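Local coordinates for tumor necrosis factor receptor superfamily member 16 (Rattus norvegicus, PDB 4F42), which probably relays neurotrophin signals inside the cell through the death domain of its intracellular part, as a low-affinity nerve growth factor receptor (p75NTR), at residues T24-A29 with E37-F42. Sequence-based numbering, arbitrary orientation.
Sequences TWRHLA and EHIDSF
Two successive helices of the death-domain helical bundle, 24-32 and the short 36-41, pack obliquely antiparallel here, the N-to-C directions of their short segments 139° apart. The axes of those segments come within 10.3 Å. I39 is the residue that fills the interface: its CA lies 6.6 Å from the CA of R26, the nearest such pair, and its CB is directed toward helix 24-32. The two branches divide the work. CG2, anti to the backbone N, reaches CZ3 of W25 at 3.7 Å and also sits over the centre of one face of the R26 guanidinium; CD1, at the end of a chain extended at its last torsion, lies against CB of A29 at 3.9 Å and near the carbonyl O of R26. W25 takes the crowded first torsion, CG between N and the carbonyl carbon, which carries its six-membered ring to the second helix, with I39 O near the ring plane at the edge and F42 CB 3.9 Å from CZ3. CG of R26 lies over the centre of one indole face, 3.5 Å above its plane. From there the arginine chain bends at its third torsion and presents NH2 to D40 OD1 at 2.7 Å, a nearly straight salt-bridge bond (160°), while NH1 adds a weak one to the same oxygen. OD1 lies in the guanidinium plane, yet NH2 approaches from above the carboxylate plane, the two groups being tilted 36° apart. An alanine at R26 removes the guanidinium and the CG methylene, and would probably loosen the tie to D40 and thin the packing on the W25 face and on I39 CG2. Helix 48-56 packs against the same two helices, touching W25 through P48 and V49, A29 through L52 and F42 through A51, while L28 meets helix 64-73.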
# COMPACT_ATOMS: atom_id res chain seq x y z
N THR A 24 9.11 -2.66 2.59
CA THR A 24 8.46 -1.38 2.30
C THR A 24 6.98 -1.37 2.70
O THR A 24 6.47 -0.36 3.21
CB THR A 24 8.65 -0.98 0.82
OG1 THR A 24 10.01 -1.19 0.44
CG2 THR A 24 8.32 0.49 0.63
N TRP A 25 6.29 -2.50 2.51
CA TRP A 25 4.88 -2.61 2.88
C TRP A 25 4.67 -2.42 4.39
O TRP A 25 3.68 -1.82 4.81
CB TRP A 25 4.28 -3.94 2.40
CG TRP A 25 4.76 -5.15 3.13
CD1 TRP A 25 5.91 -5.84 2.90
CD2 TRP A 25 4.12 -5.82 4.23
NE1 TRP A 25 6.02 -6.90 3.77
CE2 TRP A 25 4.93 -6.91 4.59
CE3 TRP A 25 2.92 -5.60 4.93
CZ2 TRP A 25 4.60 -7.78 5.63
CZ3 TRP A 25 2.59 -6.46 5.97
CH2 TRP A 25 3.43 -7.54 6.31
N ARG A 26 5.62 -2.93 5.18
CA ARG A 26 5.60 -2.71 6.63
C ARG A 26 5.73 -1.22 6.99
O ARG A 26 4.99 -0.71 7.82
CB ARG A 26 6.69 -3.54 7.32
CG ARG A 26 6.62 -5.05 7.01
CD ARG A 26 7.64 -5.85 7.81
NE ARG A 26 7.43 -5.65 9.24
CZ ARG A 26 6.78 -6.50 10.04
NH1 ARG A 26 6.29 -7.64 9.57
NH2 ARG A 26 6.63 -6.19 11.32
N HIS A 27 6.67 -0.54 6.35
CA HIS A 27 6.89 0.89 6.60
C HIS A 27 5.62 1.67 6.23
O HIS A 27 5.17 2.53 7.00
CB HIS A 27 8.10 1.41 5.81
CG HIS A 27 9.32 0.53 5.91
ND1 HIS A 27 10.21 0.37 4.87
CD2 HIS A 27 9.76 -0.26 6.91
CE1 HIS A 27 11.16 -0.47 5.24
NE2 HIS A 27 10.92 -0.86 6.48
N LEU A 28 5.05 1.34 5.08
CA LEU A 28 3.82 1.97 4.60
C LEU A 28 2.64 1.70 5.53
O LEU A 28 1.89 2.62 5.87
CB LEU A 28 3.49 1.49 3.18
CG LEU A 28 2.15 1.87 2.58
CD1 LEU A 28 2.08 3.37 2.36
CD2 LEU A 28 1.98 1.13 1.27
N ALA A 29 2.48 0.45 5.94
CA ALA A 29 1.41 0.08 6.85
C ALA A 29 1.48 0.91 8.13
O ALA A 29 0.46 1.41 8.61
CB ALA A 29 1.44 -1.38 7.15
N GLU A 37 1.89 -5.45 15.60
CA GLU A 37 1.34 -6.81 15.70
C GLU A 37 0.24 -7.05 14.66
O GLU A 37 0.09 -8.17 14.17
CB GLU A 37 0.80 -7.08 17.10
CG GLU A 37 1.87 -7.03 18.19
CD GLU A 37 2.20 -5.60 18.65
OE1 GLU A 37 1.45 -4.66 18.32
OE2 GLU A 37 3.23 -5.44 19.34
N HIS A 38 -0.51 -5.99 14.35
CA HIS A 38 -1.48 -6.00 13.26
C HIS A 38 -0.74 -6.26 11.93
O HIS A 38 -1.14 -7.13 11.15
CB HIS A 38 -2.24 -4.67 13.23
CG HIS A 38 -3.55 -4.71 12.51
ND1 HIS A 38 -3.88 -5.69 11.59
CD2 HIS A 38 -4.61 -3.86 12.54
CE1 HIS A 38 -5.09 -5.45 11.11
NE2 HIS A 38 -5.55 -4.34 11.66
N ILE A 39 0.35 -5.52 11.69
CA ILE A 39 1.22 -5.74 10.53
C ILE A 39 1.74 -7.18 10.49
O ILE A 39 1.62 -7.86 9.48
CB ILE A 39 2.42 -4.75 10.49
CG1 ILE A 39 1.91 -3.30 10.51
CG2 ILE A 39 3.28 -5.00 9.26
CD1 ILE A 39 3.00 -2.25 10.57
N ASP A 40 2.31 -7.63 11.61
CA ASP A 40 2.78 -9.01 11.74
C ASP A 40 1.69 -10.04 11.39
O ASP A 40 2.00 -11.10 10.89
CB ASP A 40 3.32 -9.29 13.15
CG ASP A 40 4.64 -8.59 13.44
OD1 ASP A 40 5.38 -8.23 12.50
OD2 ASP A 40 4.93 -8.39 14.64
N SER A 41 0.42 -9.71 11.65
CA SER A 41 -0.69 -10.60 11.32
C SER A 41 -0.81 -10.87 9.82
O SER A 41 -1.38 -11.91 9.42
CB SER A 41 -2.01 -10.05 11.86
OG SER A 41 -2.67 -9.23 10.90
N PHE A 42 -0.30 -9.96 8.99
CA PHE A 42 -0.43 -10.11 7.52
C PHE A 42 0.67 -10.98 6.96
O PHE A 42 0.59 -11.41 5.81
CB PHE A 42 -0.45 -8.75 6.81
CG PHE A 42 -1.73 -7.98 6.98
CD1 PHE A 42 -2.90 -8.39 6.36
CD2 PHE A 42 -1.76 -6.83 7.76
CE1 PHE A 42 -4.10 -7.68 6.53
CE2 PHE A 42 -2.94 -6.11 7.93
CZ PHE A 42 -4.11 -6.54 7.31